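Local structure of adapter protein MecA 1 (Bacillus subtilis, 3JTP) at residues A[20-25]-A[59-64]; A[14-19]-A[32-37]; A[42-47]-A[71-76]. The protein acts as an adapter that hands unfolded, aggregated and regulatory proteins such as ComK to the ClpC protease, the part described being its ClpC-interacting C-terminal domain. The protein carries 3 engineered substitutions. All coordinates share one frame; numbering follows the deposited sequence.

Contact 1 (A[20-25]-A[59-64]); sequences ISLSKL and LSIMLE. Engineered in segment 59-64: Met-62 (natural residue Leu).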
loop_
_atom_site.group_PDB
_atom_site.type_symbol
_atom_site.label_atom_id
_atom_site.label_comp_id
_atom_site.label_asym_id
_atom_site.label_seq_id
_atom_site.Cartn_x
_atom_site.Cartn_y
_atom_site.Cartn_z
ATOM N N ILE A 20 -2.704 3.604 -7.988
ATOM C CA ILE A 20 -2.487 3.051 -9.326
ATOM C C ILE A 20 -1.056 3.346 -9.819
ATOM O O ILE A 20 -0.359 2.431 -10.256
ATOM C CB ILE A 20 -3.502 3.594 -10.343
ATOM C CG1 ILE A 20 -4.928 3.216 -9.946
ATOM C CG2 ILE A 20 -3.215 3.069 -11.766
ATOM C CD1 ILE A 20 -5.981 3.927 -10.811
ATOM N N SER A 21 -0.632 4.611 -9.741
ATOM C CA SER A 21 0.749 5.002 -10.065
ATOM C C SER A 21 1.772 4.130 -9.369
ATOM O O SER A 21 2.688 3.635 -10.012
ATOM C CB SER A 21 1.034 6.461 -9.702
ATOM O OG SER A 21 0.338 7.336 -10.559
ATOM N N LEU A 22 1.629 3.948 -8.054
ATOM C CA LEU A 22 2.564 3.109 -7.317
ATOM C C LEU A 22 2.571 1.701 -7.882
ATOM O O LEU A 22 3.627 1.096 -8.052
ATOM C CB LEU A 22 2.216 3.053 -5.840
ATOM C CG LEU A 22 3.382 2.951 -4.855
ATOM C CD1 LEU A 22 2.911 2.269 -3.570
ATOM C CD2 LEU A 22 4.578 2.233 -5.423
ATOM N N SER A 23 1.388 1.174 -8.168
ATOM C CA SER A 23 1.295 -0.203 -8.628
ATOM C C SER A 23 2.016 -0.426 -9.962
ATOM O O SER A 23 2.548 -1.502 -10.209
ATOM C CB SER A 23 -0.158 -0.653 -8.751
ATOM O OG SER A 23 -0.704 -0.219 -9.979
ATOM N N LYS A 24 2.025 0.581 -10.825
ATOM C CA LYS A 24 2.624 0.410 -12.138
ATOM C C LYS A 24 4.131 0.201 -11.996
ATOM O O LYS A 24 4.774 -0.390 -12.874
ATOM C CB LYS A 24 2.337 1.611 -13.027
ATOM C CG LYS A 24 2.485 1.300 -14.497
ATOM C CD LYS A 24 2.640 2.556 -15.352
ATOM C CE LYS A 24 1.299 3.222 -15.676
ATOM N NZ LYS A 24 1.365 3.823 -17.066
ATOM N N LEU A 25 4.685 0.664 -10.876
ATOM C CA LEU A 25 6.132 0.653 -10.671
ATOM C C LEU A 25 6.734 -0.728 -10.383
ATOM O O LEU A 25 7.955 -0.875 -10.258
ATOM C CB LEU A 25 6.516 1.655 -9.587
ATOM C CG LEU A 25 7.042 2.985 -10.135
ATOM C CD1 LEU A 25 6.816 3.089 -11.638
ATOM C CD2 LEU A 25 6.451 4.178 -9.420
ATOM N N LEU A 59 10.501 1.157 -0.071
ATOM C CA LEU A 59 9.753 2.093 0.751
ATOM C C LEU A 59 9.836 3.499 0.187
ATOM O O LEU A 59 8.822 4.183 0.075
ATOM C CB LEU A 59 10.284 2.092 2.186
ATOM C CG LEU A 59 9.467 2.933 3.164
ATOM C CD1 LEU A 59 8.011 2.498 3.083
ATOM C CD2 LEU A 59 9.995 2.783 4.584
ATOM N N SER A 60 11.049 3.920 -0.168
ATOM C CA SER A 60 11.300 5.298 -0.584
ATOM C C SER A 60 10.535 5.693 -1.851
ATOM O O SER A 60 10.188 6.861 -2.025
ATOM C CB SER A 60 12.798 5.552 -0.775
ATOM O OG SER A 60 13.255 4.992 -2.000
ATOM N N ILE A 61 10.268 4.733 -2.735
ATOM C CA ILE A 61 9.415 5.032 -3.882
ATOM C C ILE A 61 7.956 5.049 -3.470
ATOM O O ILE A 61 7.188 5.905 -3.918
ATOM C CB ILE A 61 9.616 4.059 -5.044
ATOM C CG1 ILE A 61 10.948 4.350 -5.736
ATOM C CG2 ILE A 61 8.474 4.186 -6.052
ATOM C CD1 ILE A 61 11.463 3.185 -6.543
ATOM N N MET A 62 7.571 4.116 -2.602
ATOM C CA MET A 62 6.208 4.101 -2.110
ATOM C C MET A 62 5.899 5.461 -1.511
ATOM O O MET A 62 4.799 5.977 -1.679
ATOM C CB MET A 62 5.989 2.980 -1.085
ATOM C CG MET A 62 5.766 1.594 -1.689
ATOM S SD MET A 62 5.614 0.333 -0.407
ATOM C CE MET A 62 4.678 -0.915 -1.198
ATOM N N LEU A 63 6.881 6.056 -0.836
ATOM C CA LEU A 63 6.671 7.325 -0.145
ATOM C C LEU A 63 6.695 8.543 -1.051
ATOM O O LEU A 63 6.684 9.678 -0.563
ATOM C CB LEU A 63 7.704 7.532 0.961
ATOM C CG LEU A 63 7.636 6.617 2.175
ATOM C CD1 LEU A 63 8.698 7.041 3.176
ATOM C CD2 LEU A 63 6.247 6.652 2.795
ATOM N N GLU A 64 6.761 8.337 -2.361
ATOM C CA GLU A 64 6.555 9.468 -3.263
ATOM C C GLU A 64 5.075 9.628 -3.546
ATOM O O GLU A 64 4.604 10.725 -3.850
ATOM C CB GLU A 64 7.327 9.285 -4.561
ATOM C CG GLU A 64 8.802 9.312 -4.330
ATOM C CD GLU A 64 9.557 9.863 -5.489
ATOM O OE1 GLU A 64 10.774 10.005 -5.313
ATOM O OE2 GLU A 64 8.957 10.159 -6.553
#
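Leu-22 of helix 16-24 and Met-62 of helix 54-65 mark the nearest approach of the two backbones, with CA atoms 6.4 Å apart, close enough for a side chain of one helix to touch the backbone of the other: Leu-22 CD2 lies 4.1 Å from Met-62 CA. Leu-22 points at the other helix and works through both branches. Its CD1 presses on Met-62 CG at 3.5 Å, shorter than ordinary carbon-carbon contact, and reaches Met-62 CB at 4.0 Å. The leucine therefore meets the root of the methionine rather than its sulfur. Met-62 is an engineered residue, leucine in the natural sequence. Its CG stands anti to its own carbonyl carbon (chi1 -80°), and the extended chain beyond runs on past Leu-22 toward Phe-47 and the sheet. Three residues on, just past the end of helix 16-24, Leu-25 CD2 touches CG2 of Ile-61, the neighbour of Met-62, at 3.9 Å, the two side chains crossing obliquely. This second pair is more open, Leu-25 being exposed, whereas Leu-22 and Met-62 are buried against Phe-13 and Leu-11 of strand 8-13. On the other side of helix 16-24, Ser-23 OG returns its hydrogen to Ile-20 O at 2.7 Å, in the carbonyl plane and on a lone pair; that oxygen also accepts from Lys-24 N. The buried hydroxyl is thus satisfied within its own helix. Putting an alanine at Leu-22 would probably open a gap beside Met-62 CG and cost the two helices their main buried link. No hydrogen bond spans the interface and about 172 Å² is buried, so the chemistry is wholly apolar: association of the helices here depends on shape and exclusion of water, with no polar pair to fix their register.

Contact 2 (A[14-19]-A[32-37]); sequences GDFEDV and TTLYSF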
loop_
_atom_site.group_PDB
_atom_site.type_symbol
_atom_site.label_atom_id
_atom_site.label_comp_id
_atom_site.label_asym_id
_atom_site.label_seq_id
_atom_site.Cartn_x
_atom_site.Cartn_y
_atom_site.Cartn_z
ATOM N N GLY A 14 -3.483 10.070 -0.637
ATOM C CA GLY A 14 -4.486 11.110 -0.781
ATOM C C GLY A 14 -5.549 10.794 -1.824
ATOM O O GLY A 14 -6.668 11.277 -1.730
ATOM N N ASP A 15 -5.212 9.991 -2.829
ATOM C CA ASP A 15 -6.236 9.572 -3.775
ATOM C C ASP A 15 -5.883 8.300 -4.541
ATOM O O ASP A 15 -4.735 7.879 -4.586
ATOM C CB ASP A 15 -6.597 10.705 -4.739
ATOM C CG ASP A 15 -5.468 11.029 -5.698
ATOM O OD1 ASP A 15 -4.331 10.583 -5.431
ATOM O OD2 ASP A 15 -5.712 11.727 -6.712
ATOM N N PHE A 16 -6.893 7.691 -5.136
ATOM C CA PHE A 16 -6.707 6.427 -5.819
ATOM C C PHE A 16 -5.673 6.467 -6.956
ATOM O O PHE A 16 -4.986 5.477 -7.182
ATOM C CB PHE A 16 -8.046 5.889 -6.327
ATOM C CG PHE A 16 -8.012 4.443 -6.636
ATOM C CD1 PHE A 16 -7.567 3.546 -5.687
ATOM C CD2 PHE A 16 -8.393 3.979 -7.877
ATOM C CE1 PHE A 16 -7.503 2.197 -5.960
ATOM C CE2 PHE A 16 -8.339 2.640 -8.165
ATOM C CZ PHE A 16 -7.898 1.740 -7.201
ATOM N N GLU A 17 -5.552 7.587 -7.667
ATOM C CA GLU A 17 -4.616 7.625 -8.793
ATOM C C GLU A 17 -3.203 7.355 -8.308
ATOM O O GLU A 17 -2.421 6.713 -9.000
ATOM C CB GLU A 17 -4.663 8.947 -9.578
ATOM C CG GLU A 17 -6.056 9.547 -9.737
ATOM C CD GLU A 17 -7.015 8.639 -10.491
ATOM O OE1 GLU A 17 -8.254 8.821 -10.341
ATOM O OE2 GLU A 17 -6.521 7.757 -11.241
ATOM N N ASP A 18 -2.873 7.827 -7.113
ATOM C CA ASP A 18 -1.529 7.632 -6.599
ATOM C C ASP A 18 -1.286 6.172 -6.246
ATOM O O ASP A 18 -0.167 5.700 -6.363
ATOM C CB ASP A 18 -1.259 8.530 -5.393
ATOM C CG ASP A 18 -1.148 10.009 -5.778
ATOM O OD1 ASP A 18 -0.976 10.287 -6.983
ATOM O OD2 ASP A 18 -1.244 10.883 -4.884
ATOM N N VAL A 19 -2.325 5.464 -5.812
ATOM C CA VAL A 19 -2.212 4.011 -5.621
ATOM C C VAL A 19 -1.914 3.310 -6.955
ATOM O O VAL A 19 -0.968 2.541 -7.049
ATOM C CB VAL A 19 -3.470 3.403 -4.977
ATOM C CG1 VAL A 19 -3.271 1.883 -4.741
ATOM C CG2 VAL A 19 -3.816 4.146 -3.648
ATOM N N THR A 32 0.725 -6.822 0.205
ATOM C CA THR A 32 0.078 -5.538 0.379
ATOM C C THR A 32 -1.421 -5.771 0.501
ATOM O O THR A 32 -1.981 -6.583 -0.230
ATOM C CB THR A 32 0.393 -4.578 -0.782
ATOM O OG1 THR A 32 0.146 -5.232 -2.038
ATOM C CG2 THR A 32 1.841 -4.144 -0.726
ATOM N N THR A 33 -2.053 -5.097 1.462
ATOM C CA THR A 33 -3.510 -5.087 1.568
ATOM C C THR A 33 -4.001 -3.643 1.490
ATOM O O THR A 33 -3.416 -2.739 2.092
ATOM C CB THR A 33 -4.001 -5.794 2.867
ATOM O OG1 THR A 33 -3.566 -7.158 2.843
ATOM C CG2 THR A 33 -5.544 -5.758 2.996
ATOM N N LEU A 34 -5.059 -3.426 0.721
ATOM C CA LEU A 34 -5.554 -2.077 0.488
ATOM C C LEU A 34 -6.916 -1.851 1.140
ATOM O O LEU A 34 -7.817 -2.675 0.992
ATOM C CB LEU A 34 -5.618 -1.798 -1.023
ATOM C CG LEU A 34 -6.100 -0.408 -1.447
ATOM C CD1 LEU A 34 -5.011 0.664 -1.266
ATOM C CD2 LEU A 34 -6.582 -0.447 -2.900
ATOM N N TYR A 35 -7.050 -0.734 1.859
ATOM C CA TYR A 35 -8.308 -0.329 2.480
ATOM C C TYR A 35 -8.662 1.098 2.041
ATOM O O TYR A 35 -7.778 1.848 1.619
ATOM C CB TYR A 35 -8.192 -0.316 4.017
ATOM C CG TYR A 35 -7.913 -1.638 4.687
ATOM C CD1 TYR A 35 -8.917 -2.353 5.341
ATOM C CD2 TYR A 35 -6.632 -2.161 4.696
ATOM C CE1 TYR A 35 -8.641 -3.567 5.964
ATOM C CE2 TYR A 35 -6.350 -3.361 5.306
ATOM C CZ TYR A 35 -7.345 -4.059 5.932
ATOM O OH TYR A 35 -7.006 -5.251 6.515
ATOM N N SER A 36 -9.933 1.486 2.163
ATOM C CA SER A 36 -10.279 2.916 2.193
ATOM C C SER A 36 -10.766 3.288 3.573
ATOM O O SER A 36 -11.240 2.433 4.320
ATOM C CB SER A 36 -11.351 3.311 1.161
ATOM O OG SER A 36 -12.480 2.453 1.195
ATOM N N PHE A 37 -10.666 4.573 3.895
ATOM C CA PHE A 37 -11.103 5.066 5.181
ATOM C C PHE A 37 -11.148 6.594 5.147
ATOM O O PHE A 37 -10.145 7.256 4.873
ATOM C CB PHE A 37 -10.171 4.537 6.282
ATOM C CG PHE A 37 -10.539 4.988 7.669
ATOM C CD1 PHE A 37 -11.698 4.526 8.281
ATOM C CD2 PHE A 37 -9.711 5.853 8.374
ATOM C CE1 PHE A 37 -12.041 4.944 9.578
ATOM C CE2 PHE A 37 -10.044 6.273 9.671
ATOM C CZ PHE A 37 -11.209 5.822 10.270
#
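Leu-34 projects from strand 31-37 toward the start of helix 16-24 and forks there, each methyl taking a different partner. Its CD1 meets Val-19 CG1 at 4.1 Å, the two side chains meeting at a slant; its CD2 comes to Phe-16 CE1, also at 4.1 Å, arriving at the ring edge close to the ring plane. The fork can reach both because Leu-34 holds CG opposite its backbone N (chi1 -179°), extending the branch point from the strand. Phe-16 does the complementary thing: CB leaves at an angle to the strand, and a chi1 of -162° swings the ring back until its edge meets the leucine. The better-packed part is the pair Val-19 and Leu-34, both buried and both pointing across the gap. The looser side is that of Phe-16, which is partly exposed and offers only a ring edge, so that no more than 18 Å² of it is hidden by the strand. Even taken together the two pairs bury only 98 Å². The backbones remain far apart, with 9.2 Å from Val-19 CA to Leu-34 CA, so side chains alone span the distance. Around this thin bridge the fold fills in: Phe-16 meets Phe-96 edge-to-face and packs on Ile-92 of helix 88-96, Leu-34 rests on Ala-88, Val-19 touches Tyr-41 of strand 40-46, and the backbone of Leu-34 pairs with strand 81-84.

Contact 3 (A[42-47]-A[71-76]); sequences YLYVDF and ISIHRL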
loop_
_atom_site.group_PDB
_atom_site.type_symbol
_atom_site.label_atom_id
_atom_site.label_comp_id
_atom_site.label_asym_id
_atom_site.label_seq_id
_atom_site.Cartn_x
_atom_site.Cartn_y
_atom_site.Cartn_z
ATOM N N TYR A 42 -5.460 3.357 2.187
ATOM C CA TYR A 42 -4.409 2.909 3.074
ATOM C C TYR A 42 -3.884 1.580 2.582
ATOM O O TYR A 42 -4.650 0.668 2.289
ATOM C CB TYR A 42 -4.943 2.787 4.511
ATOM C CG TYR A 42 -5.317 4.124 5.097
ATOM C CD1 TYR A 42 -4.459 4.788 5.956
ATOM C CD2 TYR A 42 -6.526 4.732 4.771
ATOM C CE1 TYR A 42 -4.796 6.020 6.489
ATOM C CE2 TYR A 42 -6.872 5.972 5.301
ATOM C CZ TYR A 42 -6.005 6.608 6.160
ATOM O OH TYR A 42 -6.340 7.837 6.692
ATOM N N LEU A 43 -2.572 1.489 2.460
ATOM C CA LEU A 43 -1.962 0.275 1.964
ATOM C C LEU A 43 -1.333 -0.377 3.163
ATOM O O LEU A 43 -0.356 0.132 3.691
ATOM C CB LEU A 43 -0.838 0.598 0.981
ATOM C CG LEU A 43 -0.704 -0.121 -0.367
ATOM C CD1 LEU A 43 0.767 -0.280 -0.763
ATOM C CD2 LEU A 43 -1.409 -1.443 -0.372
ATOM N N TYR A 44 -1.854 -1.503 3.602
ATOM C CA TYR A 44 -1.061 -2.246 4.563
ATOM C C TYR A 44 0.107 -2.925 3.840
ATOM O O TYR A 44 -0.095 -3.671 2.895
ATOM C CB TYR A 44 -1.892 -3.258 5.319
ATOM C CG TYR A 44 -1.062 -4.053 6.291
ATOM C CD1 TYR A 44 -0.461 -3.441 7.388
ATOM C CD2 TYR A 44 -0.879 -5.420 6.112
ATOM C CE1 TYR A 44 0.309 -4.166 8.270
ATOM C CE2 TYR A 44 -0.121 -6.161 6.994
ATOM C CZ TYR A 44 0.474 -5.535 8.062
ATOM O OH TYR A 44 1.228 -6.295 8.919
ATOM N N VAL A 45 1.328 -2.654 4.272
ATOM C CA VAL A 45 2.494 -3.159 3.551
ATOM C C VAL A 45 3.417 -4.027 4.398
ATOM O O VAL A 45 4.093 -3.525 5.301
ATOM C CB VAL A 45 3.327 -2.024 2.981
ATOM C CG1 VAL A 45 4.578 -2.590 2.301
ATOM C CG2 VAL A 45 2.500 -1.241 2.005
ATOM N N ASP A 46 3.457 -5.319 4.086
ATOM C CA ASP A 46 4.295 -6.261 4.815
ATOM C C ASP A 46 5.450 -6.722 3.954
ATOM O O ASP A 46 5.269 -7.511 3.022
ATOM C CB ASP A 46 3.488 -7.478 5.267
ATOM C CG ASP A 46 4.285 -8.391 6.192
ATOM O OD1 ASP A 46 5.454 -8.045 6.492
ATOM O OD2 ASP A 46 3.746 -9.444 6.621
ATOM N N PHE A 47 6.637 -6.219 4.269
ATOM C CA PHE A 47 7.849 -6.630 3.582
ATOM C C PHE A 47 8.387 -7.944 4.174
ATOM O O PHE A 47 9.570 -8.252 4.039
ATOM C CB PHE A 47 8.905 -5.537 3.717
ATOM C CG PHE A 47 8.570 -4.260 2.986
ATOM C CD1 PHE A 47 8.690 -4.179 1.607
ATOM C CD2 PHE A 47 8.162 -3.129 3.685
ATOM C CE1 PHE A 47 8.403 -3.000 0.932
ATOM C CE2 PHE A 47 7.872 -1.938 3.010
ATOM C CZ PHE A 47 7.993 -1.877 1.632
ATOM N N ILE A 71 -2.403 5.458 11.628
ATOM C CA ILE A 71 -3.703 4.786 11.636
ATOM C C ILE A 71 -3.516 3.263 11.723
ATOM O O ILE A 71 -2.934 2.637 10.832
ATOM C CB ILE A 71 -4.536 5.122 10.394
ATOM C CG1 ILE A 71 -4.763 6.638 10.280
ATOM C CG2 ILE A 71 -5.853 4.370 10.434
ATOM C CD1 ILE A 71 -5.663 7.245 11.338
ATOM N N SER A 72 -4.028 2.675 12.795
ATOM C CA SER A 72 -3.852 1.254 13.050
ATOM C C SER A 72 -4.604 0.328 12.099
ATOM O O SER A 72 -5.736 0.591 11.676
ATOM C CB SER A 72 -4.236 0.899 14.490
ATOM O OG SER A 72 -4.612 -0.470 14.556
ATOM N N ILE A 73 -3.959 -0.790 11.811
ATOM C CA ILE A 73 -4.554 -1.830 10.998
ATOM C C ILE A 73 -5.845 -2.376 11.620
ATOM O O ILE A 73 -6.701 -2.889 10.897
ATOM C CB ILE A 73 -3.514 -2.941 10.677
ATOM C CG1 ILE A 73 -4.177 -4.139 10.001
ATOM C CG2 ILE A 73 -2.711 -3.298 11.899
ATOM C CD1 ILE A 73 -4.475 -3.872 8.527
ATOM N N HIS A 74 -6.001 -2.228 12.943
ATOM C CA HIS A 74 -7.239 -2.646 13.631
ATOM C C HIS A 74 -8.351 -1.609 13.473
ATOM O O HIS A 74 -9.505 -1.949 13.206
ATOM C CB HIS A 74 -6.992 -2.950 15.116
ATOM C CG HIS A 74 -6.038 -4.082 15.341
ATOM N ND1 HIS A 74 -4.827 -3.920 15.969
ATOM C CD2 HIS A 74 -6.116 -5.389 14.995
ATOM C CE1 HIS A 74 -4.193 -5.080 16.007
ATOM N NE2 HIS A 74 -4.955 -5.989 15.422
ATOM N N ARG A 75 -7.991 -0.349 13.656
ATOM C CA ARG A 75 -8.829 0.762 13.238
ATOM C C ARG A 75 -9.431 0.487 11.853
ATOM O O ARG A 75 -10.656 0.418 11.694
ATOM C CB ARG A 75 -7.968 2.017 13.165
ATOM C CG ARG A 75 -8.683 3.237 12.640
ATOM C CD ARG A 75 -9.702 3.725 13.628
ATOM N NE ARG A 75 -9.101 4.029 14.922
ATOM C CZ ARG A 75 -9.799 4.247 16.031
ATOM N NH1 ARG A 75 -9.169 4.517 17.167
ATOM N NH2 ARG A 75 -11.129 4.191 16.006
ATOM N N LEU A 76 -8.558 0.333 10.854
ATOM C CA LEU A 76 -8.985 0.074 9.482
ATOM C C LEU A 76 -9.846 -1.179 9.367
ATOM O O LEU A 76 -10.841 -1.184 8.644
ATOM C CB LEU A 76 -7.765 -0.070 8.560
ATOM C CG LEU A 76 -6.933 1.175 8.252
ATOM C CD1 LEU A 76 -5.574 0.791 7.707
ATOM C CD2 LEU A 76 -7.675 2.039 7.262
#
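The Tyr-42 ring takes Leu-76 CD2 in an off-centre CH-pi contact, the methyl lying 4.2 Å from the ring centroid and 30° off the normal. Farther along the same ring, Ile-71 CG1 approaches CE1 obliquely at 3.8 Å. The Tyr-44 ring is likewise met at a slant, its CG lying 4.1 Å from Ile-73 CD1. Phe-47 takes no part across the contact; one face of its ring carries Val-45 CG1, offset toward the rim. Leu-76 grips Tyr-42 with both methyls, since its CD1 also reaches Tyr-42 CB at 3.8 Å, and the two side chains cross at about a right angle. Ile-73 keeps CG1 anti to its backbone N (chi1 172°), which sends CD1 forward to the base of the Tyr-44 ring. The pattern is that of a helix laid on a sheet face: alternate strand residues, Tyr-42 and Tyr-44, rise from strand 40-46, while Ile-73 and Leu-76, three apart, descend from the first turn of helix 73-79. That turn begins at an N-cap. Ser-72 OG accepts from His-74 N at 2.8 Å with an N-H...O angle of 150°, and more weakly from Arg-75 N, so it satisfies an amide at the helix start and probably helps define where the helix begins. Just before the cap, Ile-71 N is bonded to Ser-69 OG. Leu-43 points the other way, toward Met-62 of helix 54-65 on the opposite face of the sheet. On the helix 73-79 side, Tyr-35 packs on Ile-73 and Phe-37 on Leu-76, extending the apolar layer onto strand 31-37.

Overall arrangement
From the N terminus, segments 14-19 and 20-25 follow one another through helix 16-24 and open contacts 2 and 1. Contact 2 closes first, when the chain returns as strand 31-37. Strand 40-46 then opens contact 3 before helix 54-65 closes contact 1, and helix 73-79 finally closes contact 3. Contact 1 therefore crosses both others, while contacts 2 and 3 run in series. Contacts 1 and 3 lie on opposite sides of the chain's centre, about 16 Å apart between centres, yet Met-62 bridges from contact 1 to the strand of contact 3. Neighbouring strands 31-37 and 40-46 link contacts 2 and 3, so helices are tied to both faces of one antiparallel sheet.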